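Local structure of HTH-type transcriptional regulator ascG (Escherichia coli, 3BRQ) at the interface of chains A and B. The protein represses transcription of the cryptic asc operon in Escherichia coli as a sequence-specific DNA-binding regulator of the LacI family. Numbering follows the deposited sequence. Chains: chain A/B, HTH-type transcriptional regulator ascG.

Contacts 1 and 2 are neighbouring patches of one two-fold symmetric interface, the centres of their C-alpha atoms about 8 Å apart. Both use helix 36-49 of chain B, and B:Ala44 belongs to each. Contact 1 is built largely from aromatic and leucine side chains of the two copies of this helix, with A:Tyr31 and B:Leu56 of strand 53-60 beside them. Contact 2 sets the middle and C-terminal turns of the chain B helix against loops and the short 3-10 helix 28-30 of chain A, where hydrogen bonds join the packing. LacI-family repressors commonly act as dimers, so this pairing is plausibly the biological one.

Contact 1: the interface of chains A and B. Residues chain A 31, 36, 40; chain B 36-37, 40, 44, 56.
B:Leu40 is pushed against two aromatic rings of chain A, A:Tyr31 and A:Phe36, in the dimer-type interface of a LacI-family repressor, where helix 36-49 of each periplasmic-binding-protein-like core packs on its partner. The rings lie face against face within chain A: A:Phe36 CZ stands 3.5 Å above the plane of the A:Tyr31 ring, shifted toward its rim. B:Leu40 meets this pair by two different routes. Its CD2 methyl lies at the edge of the A:Phe36 ring, in the ring plane, 3.4 Å from CZ, the side chains crossing at about a right angle. The same methyl sits over the rim of the A:Tyr31 face, on the side that A:Phe36 also occupies, while B:Leu40 CG comes 3.6 Å from A:Tyr31 CD2. With CG anti to the backbone N (chi1 -173°), B:Leu40 sends its branch toward both rings.

Farther along the A:Phe36 edge, B:Ser37 contributes its CB, in the ring plane and 3.7 Å from CD2. The methyl of B:Ala44 approaches A:Tyr31 at CE2 (3.8 Å), and the carbonyl O of B:Leu40 lies in plane at the edge of the tyrosine ring.

A:Leu40 is turned differently from its counterpart, with chi1 at -127°, and its two methyls part company. CD1 reaches tip to tip toward B:Leu40 CD2 at 3.9 Å. CD2 is directed to B:Phe36, whose CZ is also 3.9 Å away, the two side chains crossing almost perpendicularly. B:Leu56, from strand 53-60, extends its own CD2 to the same A:Leu40 methyl at 4.0 Å, adding a strand residue to the helix packing.

Contact 2: the interface of chains A and B. Residues chain A 28, 32, 58, 61; chain B 41, 44-45, 48.
Across this flank of the LacI-family repressor's subunit interface, B:Phe41, B:Ala44, B:Arg45 and B:Glu48 project from helix 36-49 with helical backbone angles and face chain A residues from the 3-10 helix 28-30 (A:Asn28) and from loops (A:His32, A:Asp58 and A:His61).

B:Glu48 reaches out with an extended chain. Its OE2 receives a hydrogen bond from A:His61 ND1 through its syn lone pair; the modelled 2.5 Å is short, but the donor points straight (165° at H) and the ring and carboxylate are nearly coplanar. The same ND1 also lies close to OE1, which accepts from A:Asn28 ND2 at 3.0 Å, met from above the carboxylate plane although the oxygen stays in the amide plane. B:Arg45 NE adds a long same-chain salt bridge to OE1. The other N-H of A:Asn28 ND2 goes to the syn lone pair of A:Asp58 OD2 in the same chain (2.8 Å), so both neighbours hold the amide against rotation. Replacing B:Glu48 by an alanine would probably leave A:His61 ND1 without its acceptor and let the A:Asn28 amide turn more easily.

A:Asp58 OD2 also holds a water at 2.6 Å, which bonds in turn to the carbonyl O of B:Ala44. That residue's CB methyl packs on A:Asn28 CB (3.6 Å).

B:Arg45 bends at chi2 (65°) and turns a guanidinium face toward the CE1 corner of the A:His61 ring, 3.5 Å above the plane; the two planes are steeply inclined rather than stacked. A:His32 and B:Phe41 meet edge to face: the imidazole points CE1 at the middle of the phenyl face, 3.3 Å above its plane, with the ring planes 59° apart.

Contact 1: the interface of chains A and B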
loop_
_atom_site.group_PDB
_atom_site.type_symbol
_atom_site.label_atom_id
_atom_site.label_comp_id
_atom_site.label_asym_id
_atom_site.label_seq_id
_atom_site.Cartn_x
_atom_site.Cartn_y
_atom_site.Cartn_z
ATOM N N TYR A 31 -0.225 -2.600 9.914
ATOM C CA TYR A 31 -0.839 -1.700 8.896
ATOM C C TYR A 31 0.250 -0.828 8.276
ATOM O O TYR A 31 0.256 0.407 8.422
ATOM C CB TYR A 31 -1.928 -0.819 9.502
ATOM C CG TYR A 31 -3.084 -1.540 10.140
ATOM C CD1 TYR A 31 -3.135 -2.954 10.227
ATOM C CD2 TYR A 31 -4.132 -0.795 10.718
ATOM C CE1 TYR A 31 -4.222 -3.599 10.868
ATOM C CE2 TYR A 31 -5.228 -1.423 11.327
ATOM C CZ TYR A 31 -5.280 -2.815 11.403
ATOM O OH TYR A 31 -6.385 -3.407 12.016
ATOM N N PHE A 36 0.340 -5.392 3.500
ATOM C CA PHE A 36 -0.945 -5.116 4.128
ATOM C C PHE A 36 -1.937 -4.496 3.127
ATOM O O PHE A 36 -3.131 -4.830 3.095
ATOM C CB PHE A 36 -0.791 -4.198 5.330
ATOM C CG PHE A 36 -2.095 -3.860 5.961
ATOM C CD1 PHE A 36 -2.813 -4.825 6.662
ATOM C CD2 PHE A 36 -2.666 -2.600 5.767
ATOM C CE1 PHE A 36 -4.059 -4.520 7.244
ATOM C CE2 PHE A 36 -3.893 -2.297 6.342
ATOM C CZ PHE A 36 -4.574 -3.271 7.085
ATOM N N LEU A 40 -5.515 -6.351 2.209
ATOM C CA LEU A 40 -6.821 -5.729 2.340
ATOM C C LEU A 40 -7.535 -5.678 0.991
ATOM O O LEU A 40 -8.681 -6.087 0.890
ATOM C CB LEU A 40 -6.741 -4.353 2.963
ATOM C CG LEU A 40 -7.725 -4.434 4.126
ATOM C CD1 LEU A 40 -7.124 -3.828 5.363
ATOM C CD2 LEU A 40 -9.098 -3.859 3.790
ATOM N N PHE B 36 -4.367 4.332 1.927
ATOM C CA PHE B 36 -5.285 3.576 2.766
ATOM C C PHE B 36 -4.567 2.910 3.976
ATOM O O PHE B 36 -5.063 2.949 5.103
ATOM C CB PHE B 36 -6.070 2.633 1.840
ATOM C CG PHE B 36 -7.092 1.740 2.506
ATOM C CD1 PHE B 36 -7.479 1.897 3.837
ATOM C CD2 PHE B 36 -7.722 0.755 1.743
ATOM C CE1 PHE B 36 -8.403 1.041 4.416
ATOM C CE2 PHE B 36 -8.681 -0.111 2.312
ATOM C CZ PHE B 36 -9.018 0.041 3.656
ATOM N N SER B 37 -3.400 2.332 3.793
ATOM C CA SER B 37 -2.824 1.663 4.968
ATOM C C SER B 37 -2.365 2.732 5.981
ATOM O O SER B 37 -2.524 2.539 7.195
ATOM C CB SER B 37 -1.703 0.730 4.575
ATOM O OG SER B 37 -0.644 1.513 4.123
ATOM N N LEU B 40 -5.520 3.985 7.715
ATOM C CA LEU B 40 -6.051 2.974 8.630
ATOM C C LEU B 40 -5.178 2.903 9.875
ATOM O O LEU B 40 -5.660 2.740 10.990
ATOM C CB LEU B 40 -6.121 1.602 7.951
ATOM C CG LEU B 40 -6.797 0.437 8.687
ATOM C CD1 LEU B 40 -8.248 0.760 9.100
ATOM C CD2 LEU B 40 -6.780 -0.820 7.859
ATOM N N ALA B 44 -6.643 3.629 13.471
ATOM C CA ALA B 44 -6.546 2.523 14.461
ATOM C C ALA B 44 -5.786 2.987 15.671
ATOM O O ALA B 44 -6.225 2.806 16.778
ATOM C CB ALA B 44 -5.816 1.286 13.873
ATOM N N LEU B 56 -13.732 -1.898 10.520
ATOM C CA LEU B 56 -13.722 -1.396 9.115
ATOM C C LEU B 56 -14.588 -2.319 8.267
ATOM O O LEU B 56 -14.338 -3.501 8.230
ATOM C CB LEU B 56 -12.303 -1.415 8.556
ATOM C CG LEU B 56 -12.061 -1.260 7.067
ATOM C CD1 LEU B 56 -12.301 0.172 6.634
ATOM C CD2 LEU B 56 -10.597 -1.627 6.785
#

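Contact 2: the interface of chains A and B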
loop_
_atom_site.group_PDB
_atom_site.type_symbol
_atom_site.label_atom_id
_atom_site.label_comp_id
_atom_site.label_asym_id
_atom_site.label_seq_id
_atom_site.Cartn_x
_atom_site.Cartn_y
_atom_site.Cartn_z
ATOM N N ASN A 28 -2.671 -3.439 14.316
ATOM C CA ASN A 28 -2.323 -2.215 13.587
ATOM C C ASN A 28 -0.835 -2.057 13.410
ATOM O O ASN A 28 -0.367 -1.285 12.563
ATOM C CB ASN A 28 -3.002 -0.967 14.184
ATOM C CG ASN A 28 -2.461 -0.590 15.581
ATOM O OD1 ASN A 28 -1.285 -0.342 15.753
ATOM N ND2 ASN A 28 -3.350 -0.509 16.551
ATOM N N HIS A 32 1.202 -1.508 7.646
ATOM C CA HIS A 32 2.304 -0.909 6.891
ATOM C C HIS A 32 2.693 -1.952 5.831
ATOM O O HIS A 32 3.279 -1.584 4.818
ATOM C CB HIS A 32 3.535 -0.571 7.775
ATOM C CG HIS A 32 3.190 0.077 9.092
ATOM N ND1 HIS A 32 2.970 1.440 9.228
ATOM C CD2 HIS A 32 3.006 -0.460 10.329
ATOM C CE1 HIS A 32 2.659 1.709 10.484
ATOM N NE2 HIS A 32 2.669 0.575 11.172
ATOM N N ASP A 58 -9.180 -4.628 14.875
ATOM C CA ASP A 58 -7.812 -4.340 15.173
ATOM C C ASP A 58 -7.335 -5.198 16.361
ATOM O O ASP A 58 -7.906 -5.174 17.437
ATOM C CB ASP A 58 -7.637 -2.821 15.375
ATOM C CG ASP A 58 -6.195 -2.419 15.715
ATOM O OD1 ASP A 58 -5.300 -3.278 15.672
ATOM O OD2 ASP A 58 -5.963 -1.240 16.053
ATOM N N HIS A 61 -2.249 -4.499 20.586
ATOM C CA HIS A 61 -0.854 -4.674 20.970
ATOM C C HIS A 61 -0.631 -5.744 22.050
ATOM O O HIS A 61 0.228 -5.575 22.901
ATOM C CB HIS A 61 -0.252 -3.327 21.413
ATOM C CG HIS A 61 -0.040 -2.349 20.290
ATOM N ND1 HIS A 61 -0.998 -1.420 19.917
ATOM C CD2 HIS A 61 1.027 -2.131 19.482
ATOM C CE1 HIS A 61 -0.532 -0.687 18.918
ATOM N NE2 HIS A 61 0.694 -1.095 18.636
ATOM N N PHE B 41 -3.886 3.038 9.657
ATOM C CA PHE B 41 -2.917 2.980 10.747
ATOM C C PHE B 41 -3.181 4.091 11.742
ATOM O O PHE B 41 -3.215 3.854 12.950
ATOM C CB PHE B 41 -1.488 3.093 10.223
ATOM C CG PHE B 41 -0.459 3.142 11.334
ATOM C CD1 PHE B 41 -0.315 2.064 12.199
ATOM C CD2 PHE B 41 0.299 4.291 11.548
ATOM C CE1 PHE B 41 0.615 2.092 13.270
ATOM C CE2 PHE B 41 1.219 4.353 12.617
ATOM C CZ PHE B 41 1.385 3.223 13.481
ATOM N N ALA B 44 -6.643 3.629 13.471
ATOM C CA ALA B 44 -6.546 2.523 14.461
ATOM C C ALA B 44 -5.786 2.987 15.671
ATOM O O ALA B 44 -6.225 2.806 16.778
ATOM C CB ALA B 44 -5.816 1.286 13.873
ATOM N N ARG B 45 -4.629 3.589 15.444
ATOM C CA ARG B 45 -3.885 4.169 16.551
ATOM C C ARG B 45 -4.729 5.170 17.379
ATOM O O ARG B 45 -4.773 5.090 18.604
ATOM C CB ARG B 45 -2.593 4.792 16.021
ATOM C CG ARG B 45 -1.424 4.624 16.942
ATOM C CD ARG B 45 -1.022 3.155 17.115
ATOM N NE ARG B 45 -0.313 2.971 18.388
ATOM C CZ ARG B 45 0.921 2.472 18.525
ATOM N NH1 ARG B 45 1.617 2.078 17.456
ATOM N NH2 ARG B 45 1.466 2.356 19.747
ATOM N N GLU B 48 -7.396 3.335 19.315
ATOM C CA GLU B 48 -6.776 2.529 20.388
ATOM C C GLU B 48 -6.442 3.428 21.587
ATOM O O GLU B 48 -6.859 3.134 22.721
ATOM C CB GLU B 48 -5.551 1.750 19.870
ATOM C CG GLU B 48 -4.774 0.974 20.927
ATOM C CD GLU B 48 -3.605 0.217 20.343
ATOM O OE1 GLU B 48 -3.104 0.597 19.278
ATOM O OE2 GLU B 48 -3.177 -0.786 20.927
HETATM O O HOH W 1 -7.807 0.460 16.832
#